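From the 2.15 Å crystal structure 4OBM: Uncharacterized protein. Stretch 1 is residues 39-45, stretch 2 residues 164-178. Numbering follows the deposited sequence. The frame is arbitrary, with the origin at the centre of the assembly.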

# COMPACT_ATOMS: atom_id res chain seq x y z
N ASP A 39 -1.05 -10.22 8.43
CA ASP A 39 -0.74 -11.21 7.39
C ASP A 39 -0.33 -10.55 6.08
O ASP A 39 0.28 -11.22 5.24
CB ASP A 39 -1.96 -12.12 7.12
CG ASP A 39 -1.98 -13.38 7.95
OD1 ASP A 39 -0.98 -14.14 7.90
OD2 ASP A 39 -3.00 -13.61 8.64
N LYS A 40 -0.71 -9.28 5.87
CA LYS A 40 -0.39 -8.58 4.61
C LYS A 40 0.39 -7.33 4.87
O LYS A 40 0.21 -6.69 5.91
CB LYS A 40 -1.64 -8.31 3.77
CG LYS A 40 -2.10 -9.59 3.11
CD LYS A 40 -3.37 -9.44 2.32
CE LYS A 40 -3.99 -10.79 2.05
NZ LYS A 40 -3.11 -11.69 1.26
N TYR A 41 1.33 -7.04 3.98
CA TYR A 41 2.28 -5.92 4.13
C TYR A 41 2.46 -5.25 2.79
O TYR A 41 2.64 -5.91 1.79
CB TYR A 41 3.64 -6.43 4.68
CG TYR A 41 3.53 -7.10 6.03
CD1 TYR A 41 3.24 -8.46 6.13
CD2 TYR A 41 3.67 -6.37 7.20
CE1 TYR A 41 3.06 -9.07 7.37
CE2 TYR A 41 3.52 -6.98 8.45
CZ TYR A 41 3.22 -8.33 8.53
OH TYR A 41 3.05 -8.93 9.75
N MSE A 42 2.28 -3.92 2.78
CA MSE A 42 2.38 -3.11 1.57
C MSE A 42 2.80 -1.71 1.92
O MSE A 42 2.24 -1.12 2.83
CB MSE A 42 1.02 -3.09 0.81
CG MSE A 42 1.05 -2.30 -0.52
SE MSE A 42 -0.67 -2.25 -1.43
CE MSE A 42 -0.63 -4.00 -2.09
N THR A 43 3.81 -1.19 1.22
CA THR A 43 4.22 0.21 1.36
C THR A 43 3.52 1.01 0.25
O THR A 43 3.15 0.45 -0.78
CB THR A 43 5.73 0.41 1.34
OG1 THR A 43 6.25 -0.12 0.13
CG2 THR A 43 6.45 -0.21 2.57
N ILE A 44 3.25 2.29 0.52
CA ILE A 44 2.67 3.22 -0.43
C ILE A 44 3.57 4.43 -0.39
O ILE A 44 3.74 5.03 0.67
CB ILE A 44 1.16 3.53 -0.25
CG1 ILE A 44 0.63 4.44 -1.38
CG2 ILE A 44 0.79 4.02 1.17
CD1 ILE A 44 -0.87 4.55 -1.48
N THR A 45 4.23 4.71 -1.52
CA THR A 45 5.17 5.82 -1.67
C THR A 45 4.62 6.83 -2.66
O THR A 45 4.45 6.52 -3.84
CB THR A 45 6.56 5.32 -2.12
OG1 THR A 45 7.04 4.37 -1.17
CG2 THR A 45 7.58 6.46 -2.27
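Stretch 2 164-178: YPCKLNATVISSFID

The most unusual feature of this contact is that a selenomethionine methyl has its closest contacts with the helix backbone: Met42 CE lies 3.6 Å from Ala170 N and 3.7 Å from Asn169 C, with Asn169 CB only slightly farther from CE, at 3.9 Å. The side chain can reach that far because chi1 and chi2 are both t, at -178° and -179°, which extends it from the strand before chi3, at -76°, turns the terminal methyl. The CA-to-CB bond of Ala170 points sideways, and the residue has 13 Å² covered by the strand. Met42 has the largest covered area of any residue in the contact, 79 Å² of its surface.

Stretch 2 is helical throughout, with phi and psi near -60° and -45° and an unbroken series of i to i+4 backbone hydrogen bonds, from Leu168 N to Tyr164 O (2.8 Å) through Asp178 N to Ser174 O (3.0 Å). Residues 40-45 form an extended strand. The N-to-C directions of the two elements make an angle of 46°, with a signed crossing angle of -46°, and their axes approach to 10.3 Å. The register follows the shared direction: the CA atoms of Lys40 and Cys166 are 8.6 Å apart, those of Met42 and Ala170 8.2 Å.

Strand alternation selects the residues that take part. Lys40, Met42 and Ile44 have CA-to-CB bonds pointing toward the helix, whereas the side chains of Tyr41, Thr43 and Thr45 are out of reach. On the helix, Pro165, Asn169, Ile173 and Ile177 point toward the strand, and their spacing of four residues places them along one side.

These residues pair in ascending order. The aliphatic part of Lys40 passes Asn169, with CD 3.4 Å from OD1, while its amino end comes near Pro165, NZ to CB 4.4 Å. Asn169 is also tied back to its own helix by a weak hydrogen bond from ND2 to Pro165 O, at 2.8 Å but with an N-H...acceptor angle of only 124°. Beyond the methyl contact, Met42 SE packs against Ile173 CG2 at 4.1 Å, an apolar contact one helical turn further along. Ile44 then meets Ile177, CD1 to CD1 at 3.8 Å; chi2 is t in both side chains, so each extends its terminal methyl.

No hydrogen bond joins the two stretches. The 281 Å² buried between them, summed over both sides, comes with apolar contacts and the close approach of Lys40 to Asn169, with the Ile44-Ile177 pair near the C-terminal ends of both segments and the Met42-Ile173 pair before it.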

# COMPACT_ATOMS: atom_id res chain seq x y z
N TYR A 164 1.62 -14.19 -6.58
CA TYR A 164 0.26 -13.87 -7.05
C TYR A 164 -0.61 -13.13 -6.00
O TYR A 164 -1.24 -12.15 -6.41
CB TYR A 164 -0.48 -15.12 -7.57
CG TYR A 164 -1.73 -14.73 -8.34
CD1 TYR A 164 -1.65 -14.30 -9.66
CD2 TYR A 164 -2.97 -14.70 -7.71
CE1 TYR A 164 -2.77 -13.85 -10.35
CE2 TYR A 164 -4.11 -14.27 -8.39
CZ TYR A 164 -4.00 -13.84 -9.71
OH TYR A 164 -5.11 -13.43 -10.40
N PRO A 165 -0.67 -13.50 -4.69
CA PRO A 165 -1.50 -12.71 -3.75
C PRO A 165 -1.03 -11.24 -3.64
O PRO A 165 -1.86 -10.35 -3.46
CB PRO A 165 -1.36 -13.45 -2.42
CG PRO A 165 -0.89 -14.83 -2.80
CD PRO A 165 -0.01 -14.63 -3.99
N CYS A 166 0.28 -11.01 -3.81
CA CYS A 166 0.93 -9.69 -3.81
C CYS A 166 0.54 -8.92 -5.06
O CYS A 166 0.24 -7.73 -4.98
CB CYS A 166 2.44 -9.84 -3.71
SG CYS A 166 3.02 -10.47 -2.11
N LYS A 167 0.60 -9.60 -6.22
CA LYS A 167 0.27 -9.07 -7.55
C LYS A 167 -1.20 -8.67 -7.59
O LYS A 167 -1.52 -7.60 -8.07
CB LYS A 167 0.60 -10.11 -8.64
CG LYS A 167 2.09 -10.23 -8.90
CD LYS A 167 2.47 -11.51 -9.62
CE LYS A 167 3.97 -11.54 -9.87
NZ LYS A 167 4.35 -12.64 -10.80
N LEU A 168 -2.08 -9.51 -7.02
CA LEU A 168 -3.52 -9.26 -6.95
C LEU A 168 -3.79 -8.06 -6.05
O LEU A 168 -4.49 -7.14 -6.46
CB LEU A 168 -4.26 -10.53 -6.44
CG LEU A 168 -5.79 -10.64 -6.57
CD1 LEU A 168 -6.51 -10.04 -5.37
CD2 LEU A 168 -6.30 -10.16 -7.94
N ASN A 169 -3.18 -8.06 -4.84
CA ASN A 169 -3.34 -6.96 -3.91
C ASN A 169 -2.83 -5.64 -4.51
O ASN A 169 -3.55 -4.63 -4.45
CB ASN A 169 -2.66 -7.29 -2.59
CG ASN A 169 -3.54 -8.05 -1.62
OD1 ASN A 169 -3.82 -7.59 -0.53
ND2 ASN A 169 -4.05 -9.22 -2.03
N ALA A 170 -1.63 -5.64 -5.15
CA ALA A 170 -1.08 -4.43 -5.78
C ALA A 170 -2.06 -3.82 -6.80
O ALA A 170 -2.37 -2.63 -6.73
CB ALA A 170 0.25 -4.74 -6.45
N THR A 171 -2.58 -4.66 -7.70
CA THR A 171 -3.48 -4.35 -8.80
C THR A 171 -4.84 -3.88 -8.31
O THR A 171 -5.32 -2.85 -8.76
CB THR A 171 -3.61 -5.63 -9.68
OG1 THR A 171 -2.32 -5.97 -10.17
CG2 THR A 171 -4.57 -5.46 -10.83
N VAL A 172 -5.49 -4.65 -7.42
CA VAL A 172 -6.81 -4.33 -6.87
C VAL A 172 -6.75 -2.99 -6.07
O VAL A 172 -7.63 -2.15 -6.24
CB VAL A 172 -7.33 -5.52 -6.02
CG1 VAL A 172 -8.53 -5.14 -5.17
CG2 VAL A 172 -7.67 -6.71 -6.91
N ILE A 173 -5.69 -2.78 -5.26
CA ILE A 173 -5.53 -1.54 -4.49
C ILE A 173 -5.24 -0.37 -5.44
O ILE A 173 -5.76 0.73 -5.20
CB ILE A 173 -4.49 -1.70 -3.32
CG1 ILE A 173 -4.99 -2.70 -2.24
CG2 ILE A 173 -4.08 -0.35 -2.67
CD1 ILE A 173 -6.45 -2.49 -1.67
N SER A 174 -4.47 -0.60 -6.53
CA SER A 174 -4.19 0.42 -7.56
C SER A 174 -5.48 0.90 -8.20
O SER A 174 -5.71 2.10 -8.36
CB SER A 174 -3.26 -0.13 -8.63
OG SER A 174 -1.91 -0.10 -8.21
N SER A 175 -6.35 -0.07 -8.53
CA SER A 175 -7.66 0.16 -9.14
C SER A 175 -8.57 0.94 -8.19
O SER A 175 -9.23 1.88 -8.62
CB SER A 175 -8.30 -1.16 -9.54
OG SER A 175 -7.57 -1.81 -10.57
N PHE A 176 -8.56 0.59 -6.90
CA PHE A 176 -9.32 1.26 -5.82
C PHE A 176 -8.92 2.74 -5.67
O PHE A 176 -9.80 3.59 -5.51
CB PHE A 176 -9.13 0.50 -4.48
CG PHE A 176 -9.71 1.20 -3.27
CD1 PHE A 176 -11.09 1.30 -3.10
CD2 PHE A 176 -8.88 1.75 -2.30
CE1 PHE A 176 -11.63 1.96 -1.99
CE2 PHE A 176 -9.43 2.42 -1.20
CZ PHE A 176 -10.79 2.52 -1.05
N ILE A 177 -7.61 3.04 -5.74
CA ILE A 177 -7.07 4.40 -5.62
C ILE A 177 -7.43 5.23 -6.87
O ILE A 177 -7.84 6.37 -6.74
CB ILE A 177 -5.54 4.41 -5.32
CG1 ILE A 177 -5.25 3.85 -3.90
CG2 ILE A 177 -4.95 5.83 -5.49
CD1 ILE A 177 -3.80 3.36 -3.65
N ASP A 178 -7.25 4.65 -8.07
CA ASP A 178 -7.54 5.32 -9.34
C ASP A 178 -9.02 5.60 -9.55
O ASP A 178 -9.36 6.69 -10.03
CB ASP A 178 -7.03 4.47 -10.51
CG ASP A 178 -5.53 4.42 -10.64
OD1 ASP A 178 -4.85 5.23 -9.96
OD2 ASP A 178 -5.04 3.63 -11.46